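PDB 3CHJ: alpha-14 giardin from Giardia lamblia, which binds calcium and probably phosphatidylserine-containing membranes, and may act as a calcium-regulated structural element linking the phospholipid bilayer to the underlying axoneme. Local coordinates for residues V172-E177 with K182-S187; R191-A194 with D200-Q203; G220-F225 with A232-H237. One frame throughout, in Å; residues are numbered along the deposited sequence.

Interaction 1 (V172-E177 with K182-S187); sequences VRKAIE and KKDEVS. With CA (calcium ion), chain B.
Ala175 lays its methyl group against the stem of Glu185. CB of Ala175 is 3.8 Å from CD of Glu185, and the same methyl also touches CG and CB of the glutamate. Beside this small apolar patch the contact is ionic. Lys174, with chi1 at -175° and a bend at chi2, brings its ammonium group in front of two carboxylates. It meets Asp184 from the opposite direction and crosses Glu185 at about a right angle. NZ of Lys174 is 2.7 Å from OE2 of Glu185, met on the anti side and slightly tilted from the carboxylate plane. NZ of Lys174 also lies 2.8 Å from OD2 of Asp184, which offers its syn lone pair.

The place is a calcium-binding loop of the annexin fold. It joins the end of helix 162-177 to the start of helix 186-195. O of Ala175 binds the calcium ion at 2.3 Å, and OE1 of Glu185 binds it at 2.5 Å. Thr178, Gly180 and Glu224 complete the site. OE2 of Glu185 has the lysine among its partners. The positive charge of Lys174 probably offsets part of the negative charge gathered here. OE1 of Glu185 also accepts the backbone N-H of Lys182 at 3.0 Å. This N-H comes from above the carboxylate plane, nearly straight at 170°, and helps to fix the rotation of the group.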
# COMPACT_ATOMS: atom_id res chain seq x y z
N VAL A 172 12.03 8.38 22.40
CA VAL A 172 10.73 8.57 21.77
C VAL A 172 9.64 9.02 22.75
O VAL A 172 8.77 9.82 22.40
CB VAL A 172 10.29 7.37 20.89
CG1 VAL A 172 9.65 6.22 21.70
CG2 VAL A 172 9.33 7.89 19.80
N ARG A 173 9.72 8.54 23.99
CA ARG A 173 8.84 9.06 25.04
C ARG A 173 9.05 10.55 25.25
O ARG A 173 8.08 11.31 25.35
CB ARG A 173 9.03 8.30 26.35
CG ARG A 173 8.23 8.87 27.50
CD ARG A 173 6.73 8.65 27.31
NE ARG A 173 5.98 8.86 28.56
CZ ARG A 173 4.73 8.46 28.77
NH1 ARG A 173 4.04 7.86 27.81
NH2 ARG A 173 4.15 8.68 29.94
N LYS A 174 10.31 10.98 25.32
CA LYS A 174 10.62 12.41 25.43
C LYS A 174 9.99 13.21 24.29
O LYS A 174 9.34 14.23 24.51
CB LYS A 174 12.15 12.60 25.48
CG LYS A 174 12.63 14.02 25.72
CD LYS A 174 12.79 14.80 24.42
CE LYS A 174 12.97 16.30 24.66
NZ LYS A 174 13.16 17.06 23.39
N ALA A 175 10.14 12.70 23.08
CA ALA A 175 9.56 13.34 21.90
C ALA A 175 8.03 13.41 21.97
O ALA A 175 7.43 14.42 21.62
CB ALA A 175 10.02 12.60 20.64
N ILE A 176 7.41 12.33 22.42
CA ILE A 176 5.96 12.27 22.54
C ILE A 176 5.44 13.28 23.58
O ILE A 176 4.37 13.87 23.42
CB ILE A 176 5.52 10.84 22.85
CG1 ILE A 176 5.65 9.97 21.58
CG2 ILE A 176 4.09 10.80 23.42
CD1 ILE A 176 5.54 8.46 21.81
N GLU A 177 6.23 13.49 24.62
CA GLU A 177 5.80 14.37 25.71
C GLU A 177 5.79 15.84 25.36
O GLU A 177 4.99 16.60 25.92
CB GLU A 177 6.61 14.11 26.99
CG GLU A 177 6.22 12.83 27.67
CD GLU A 177 6.84 12.66 29.05
OE1 GLU A 177 7.15 13.67 29.71
OE2 GLU A 177 7.02 11.50 29.47
N LYS A 182 10.45 18.79 18.09
CA LYS A 182 11.61 19.62 18.38
C LYS A 182 12.80 19.21 17.53
O LYS A 182 12.85 18.08 17.02
CB LYS A 182 11.96 19.57 19.88
CG LYS A 182 10.78 19.86 20.81
CD LYS A 182 10.16 21.22 20.55
CE LYS A 182 9.15 21.58 21.62
NZ LYS A 182 8.48 22.88 21.31
N LYS A 183 13.76 20.11 17.38
CA LYS A 183 14.93 19.86 16.52
C LYS A 183 15.69 18.59 16.89
O LYS A 183 16.16 17.87 16.00
CB LYS A 183 15.86 21.09 16.51
CG LYS A 183 16.23 21.61 17.90
CD LYS A 183 17.37 22.63 17.85
CE LYS A 183 17.91 22.90 19.24
NZ LYS A 183 18.25 21.63 19.95
N ASP A 184 15.79 18.31 18.19
CA ASP A 184 16.54 17.16 18.70
C ASP A 184 15.74 15.87 18.57
O ASP A 184 16.27 14.78 18.77
CB ASP A 184 16.91 17.38 20.18
CG ASP A 184 15.69 17.45 21.09
OD1 ASP A 184 14.86 18.36 20.89
OD2 ASP A 184 15.55 16.60 22.01
N GLU A 185 14.45 16.01 18.24
CA GLU A 185 13.55 14.86 18.13
C GLU A 185 13.44 14.29 16.71
O GLU A 185 13.01 13.15 16.54
CB GLU A 185 12.17 15.24 18.66
CG GLU A 185 12.24 15.66 20.14
CD GLU A 185 10.98 16.28 20.70
OE1 GLU A 185 9.98 16.47 19.98
OE2 GLU A 185 11.00 16.61 21.92
N VAL A 186 13.83 15.08 15.71
CA VAL A 186 13.71 14.65 14.31
C VAL A 186 14.41 13.32 14.11
O VAL A 186 13.84 12.35 13.59
CB VAL A 186 14.27 15.70 13.32
CG1 VAL A 186 14.29 15.16 11.90
CG2 VAL A 186 13.45 16.98 13.38
N SER A 187 15.67 13.27 14.55
CA SER A 187 16.47 12.06 14.41
C SER A 187 15.86 10.83 15.08
O SER A 187 15.94 9.74 14.53
CB SER A 187 17.91 12.31 14.89
OG SER A 187 17.94 12.57 16.28
CA CA B . 7.53 16.39 20.53

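Interaction 2 (R191-A194 with D200-Q203); sequences RIFA and DFRQ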
# COMPACT_ATOMS: atom_id res chain seq x y z
N ARG A 191 14.94 7.62 12.82
CA ARG A 191 15.69 6.41 13.08
C ARG A 191 14.76 5.23 13.38
O ARG A 191 14.89 4.15 12.81
CB ARG A 191 16.70 6.64 14.22
CG ARG A 191 17.49 5.39 14.56
CD ARG A 191 18.60 5.62 15.59
NE ARG A 191 18.11 6.05 16.90
CZ ARG A 191 18.09 7.30 17.32
NH1 ARG A 191 18.55 8.27 16.55
NH2 ARG A 191 17.62 7.59 18.53
N ILE A 192 13.78 5.45 14.27
CA ILE A 192 12.90 4.36 14.65
C ILE A 192 12.02 3.95 13.47
O ILE A 192 11.97 2.77 13.08
CB ILE A 192 12.04 4.74 15.85
CG1 ILE A 192 12.94 4.96 17.10
CG2 ILE A 192 11.02 3.64 16.12
CD1 ILE A 192 12.22 5.65 18.25
N PHE A 193 11.32 4.92 12.89
CA PHE A 193 10.31 4.55 11.92
C PHE A 193 10.86 4.19 10.55
O PHE A 193 10.24 3.40 9.81
CB PHE A 193 9.22 5.62 11.83
CG PHE A 193 8.27 5.60 13.00
CD1 PHE A 193 8.66 6.08 14.26
CD2 PHE A 193 6.98 5.07 12.85
CE1 PHE A 193 7.78 6.02 15.35
CE2 PHE A 193 6.11 5.01 13.94
CZ PHE A 193 6.49 5.49 15.17
N ALA A 194 12.05 4.71 10.22
CA ALA A 194 12.65 4.39 8.92
C ALA A 194 13.61 3.21 8.94
O ALA A 194 13.78 2.55 7.91
CB ALA A 194 13.36 5.60 8.32
N ASP A 200 12.11 -5.67 15.76
CA ASP A 200 12.49 -4.63 16.73
C ASP A 200 11.40 -3.60 16.97
O ASP A 200 11.24 -3.12 18.09
CB ASP A 200 13.79 -3.95 16.32
CG ASP A 200 15.00 -4.86 16.47
OD1 ASP A 200 14.86 -5.88 17.19
OD2 ASP A 200 16.06 -4.55 15.88
N PHE A 201 10.66 -3.24 15.92
CA PHE A 201 9.58 -2.27 16.08
C PHE A 201 8.45 -2.85 16.94
O PHE A 201 7.89 -2.16 17.82
CB PHE A 201 9.05 -1.78 14.73
CG PHE A 201 8.14 -0.61 14.86
CD1 PHE A 201 8.65 0.68 14.96
CD2 PHE A 201 6.76 -0.81 14.98
CE1 PHE A 201 7.79 1.78 15.11
CE2 PHE A 201 5.89 0.28 15.16
CZ PHE A 201 6.42 1.58 15.22
N ARG A 202 8.13 -4.13 16.70
CA ARG A 202 7.12 -4.81 17.50
C ARG A 202 7.56 -4.85 18.97
O ARG A 202 6.77 -4.54 19.86
CB ARG A 202 6.80 -6.19 16.96
CG ARG A 202 5.97 -6.14 15.67
CD ARG A 202 5.73 -7.51 15.06
NE ARG A 202 5.17 -8.46 16.03
CZ ARG A 202 3.89 -8.50 16.40
NH1 ARG A 202 3.01 -7.63 15.90
NH2 ARG A 202 3.48 -9.39 17.29
N GLN A 203 8.84 -5.14 19.19
CA GLN A 203 9.38 -5.18 20.55
C GLN A 203 9.26 -3.80 21.19
O GLN A 203 8.76 -3.68 22.31
CB GLN A 203 10.83 -5.68 20.54
CG GLN A 203 11.44 -5.92 21.90
CD GLN A 203 12.86 -6.43 21.83
OE1 GLN A 203 13.27 -7.05 20.84
NE2 GLN A 203 13.64 -6.15 22.88
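The ring of Phe201 turns its edge toward the face of Phe193. The pair is T-shaped, with centroids 5.2 Å apart and planes at 70°. CE1 of Phe201 stands over one face of the Phe193 ring, displaced toward the rim. CZ of Phe201 comes 3.7 Å from CE2 of Phe193, and CE1 and CZ of Phe201 both approach CE2 and CZ of Phe193. With chi1 at -169° the Phe201 ring points across to helix 186-195.

Ile192 meets the same ring differently. Its CG2 methyl lies at the edge of Phe201, near the ring plane, 3.9 Å from CE1 of Phe201. The two side chains run at about a right angle to each other. CE1 of Phe201 thus touches both a methyl group and an aromatic face. All three residues are buried, and no hydrogen bond joins the two segments.

The contact packs consecutive helices of the all-helical annexin fold, 186-195 and 198-211. Ile192 also touches Asp168 of helix 162-177, and Phe193 touches Leu148 of helix 144-154. Phe201 continues to Leu217 of helix 217-224 and Leu240 of helix 227-241.

Interaction 3 (G220-F225 with A232-H237); sequences GVEDEF and AFKLAH. With CA (calcium ion), chain B.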
# COMPACT_ATOMS: atom_id res chain seq x y z
N GLY A 220 0.84 8.14 20.85
CA GLY A 220 1.90 9.15 20.90
C GLY A 220 2.17 9.76 19.53
O GLY A 220 2.41 10.95 19.42
N VAL A 221 2.10 8.94 18.49
CA VAL A 221 2.22 9.44 17.11
C VAL A 221 1.11 10.44 16.82
O VAL A 221 1.36 11.52 16.26
CB VAL A 221 2.19 8.28 16.08
CG1 VAL A 221 1.91 8.82 14.67
CG2 VAL A 221 3.51 7.51 16.13
N GLU A 222 -0.11 10.10 17.26
CA GLU A 222 -1.26 10.96 17.04
C GLU A 222 -1.06 12.29 17.76
O GLU A 222 -1.35 13.33 17.20
CB GLU A 222 -2.55 10.27 17.50
CG GLU A 222 -2.93 9.06 16.64
CD GLU A 222 -3.60 7.89 17.38
OE1 GLU A 222 -4.40 8.11 18.34
OE2 GLU A 222 -3.32 6.72 16.99
N ASP A 223 -0.52 12.25 18.99
CA ASP A 223 -0.25 13.47 19.75
C ASP A 223 0.73 14.36 18.99
O ASP A 223 0.53 15.58 18.90
CB ASP A 223 0.34 13.16 21.13
CG ASP A 223 -0.65 12.51 22.07
OD1 ASP A 223 -1.86 12.49 21.78
OD2 ASP A 223 -0.20 12.02 23.13
N GLU A 224 1.76 13.74 18.44
CA GLU A 224 2.93 14.47 17.92
C GLU A 224 2.72 15.12 16.56
O GLU A 224 3.27 16.20 16.29
CB GLU A 224 4.15 13.54 17.86
CG GLU A 224 5.46 14.21 17.37
CD GLU A 224 6.17 15.05 18.44
OE1 GLU A 224 5.50 15.74 19.24
OE2 GLU A 224 7.41 15.04 18.47
N PHE A 225 1.97 14.44 15.70
CA PHE A 225 1.91 14.82 14.30
C PHE A 225 0.52 15.20 13.88
O PHE A 225 -0.45 14.84 14.53
CB PHE A 225 2.37 13.64 13.44
CG PHE A 225 3.81 13.23 13.66
CD1 PHE A 225 4.84 14.03 13.16
CD2 PHE A 225 4.13 12.07 14.35
CE1 PHE A 225 6.20 13.65 13.34
CE2 PHE A 225 5.48 11.69 14.54
CZ PHE A 225 6.51 12.50 14.03
N ALA A 232 1.38 9.34 7.67
CA ALA A 232 2.61 8.63 7.33
C ALA A 232 3.16 7.85 8.53
O ALA A 232 3.48 6.68 8.39
CB ALA A 232 3.65 9.57 6.79
N PHE A 233 3.25 8.49 9.69
CA PHE A 233 3.80 7.78 10.86
C PHE A 233 2.85 6.73 11.41
O PHE A 233 3.30 5.67 11.90
CB PHE A 233 4.29 8.75 11.93
CG PHE A 233 5.63 9.34 11.61
CD1 PHE A 233 6.79 8.77 12.18
CD2 PHE A 233 5.76 10.41 10.75
CE1 PHE A 233 8.07 9.29 11.88
CE2 PHE A 233 7.03 10.94 10.44
CZ PHE A 233 8.18 10.39 11.02
N LYS A 234 1.54 6.97 11.31
CA LYS A 234 0.58 5.93 11.67
C LYS A 234 0.71 4.74 10.71
O LYS A 234 0.70 3.57 11.14
CB LYS A 234 -0.85 6.46 11.62
CG LYS A 234 -1.25 7.35 12.77
CD LYS A 234 -2.68 7.85 12.54
CE LYS A 234 -3.19 8.47 13.81
NZ LYS A 234 -4.62 8.89 13.68
N LEU A 235 0.83 5.03 9.42
CA LEU A 235 0.92 3.98 8.41
C LEU A 235 2.20 3.15 8.61
O LEU A 235 2.12 1.92 8.58
CB LEU A 235 0.85 4.59 7.00
CG LEU A 235 0.89 3.53 5.89
CD1 LEU A 235 -0.33 2.63 5.95
CD2 LEU A 235 1.02 4.21 4.52
N ALA A 236 3.33 3.82 8.87
CA ALA A 236 4.60 3.14 9.13
C ALA A 236 4.48 2.30 10.40
O ALA A 236 4.91 1.14 10.43
CB ALA A 236 5.74 4.13 9.27
N HIS A 237 3.89 2.88 11.44
CA HIS A 237 3.63 2.11 12.67
C HIS A 237 2.89 0.81 12.36
O HIS A 237 3.32 -0.28 12.75
CB HIS A 237 2.81 2.92 13.69
CG HIS A 237 2.40 2.09 14.88
ND1 HIS A 237 1.35 1.21 14.83
CD2 HIS A 237 2.95 1.98 16.11
CE1 HIS A 237 1.25 0.58 16.00
NE2 HIS A 237 2.20 1.05 16.80
CA CA B . 7.53 16.39 20.53
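Phe225 and Phe233 stack face on face between two antiparallel helices of the annexin fold. Helix segments 220-224 and 232-237 run at 166° to each other, with axes 9.6 Å apart at closest approach. The rings form an offset stack with planes only 10° apart and centroids 4.3 Å apart. CE2 of Phe225 lies 3.8 Å from CG of Phe233. Phe225 is the first residue to leave helical geometry after helix 217-224, and its ring lies against Phe233 of helix 227-241. Trp189 meets the Phe225 ring edge-to-face, and Phe193 does the same with Phe233.

Aliphatic packing continues the layer. CG1 of Val221 is set anti to the backbone N (chi1 164°) and points at helix 227-241. It touches CB of Phe233 at 3.6 Å and the start of the Lys234 side chain. Val221 and Phe233 cross at about a right angle.

The charged pair is looser. OE2 of Glu222 and NZ of Lys234 are 4.2 Å apart, beyond a salt bridge. Each has a closer partner on its own side: Glu222 pairs with Arg218, and Lys234 with Glu230.

Glu224, just before Phe225, is one of the calcium ligands; Ala175, Thr178, Gly180 and Glu185 supply the rest. Glu224 bends at chi2 and presents its carboxylate to the calcium ion. OE1 and OE2 of Glu224 both bind the metal, each at 2.5 Å. The indole N-H of Trp189 also bonds to OE2, which should steady the carboxylate. The Glu224 stem meets the stack as well: its CG lies over the centre of the Phe225 ring, 3.7 Å above the plane, on the face opposite Phe233.

How the interactions relate
Interactions 1 and 3 share the calcium ion, and their centres are about 13 Å apart. OE2 of Glu224 comes 3.2 Å from O of Ala175 and 3.3 Å from OE1 of Glu185, a crowding of oxygens that the shared metal explains. Interaction 2 lies nearer the centre of the chain than interaction 1, with the side chain of Phe193 about 12 Å from the ion. Both use helix 186-195, and CD1 of Ile192 on it packs 3.7 Å from CB of Val172 on helix 162-177. Interaction 2 meets interaction 3 through packing: CZ of Phe193 is 3.7 Å from CG2 of Val221, and CE2 of Phe201 is 3.5 Å from CD2 of His237.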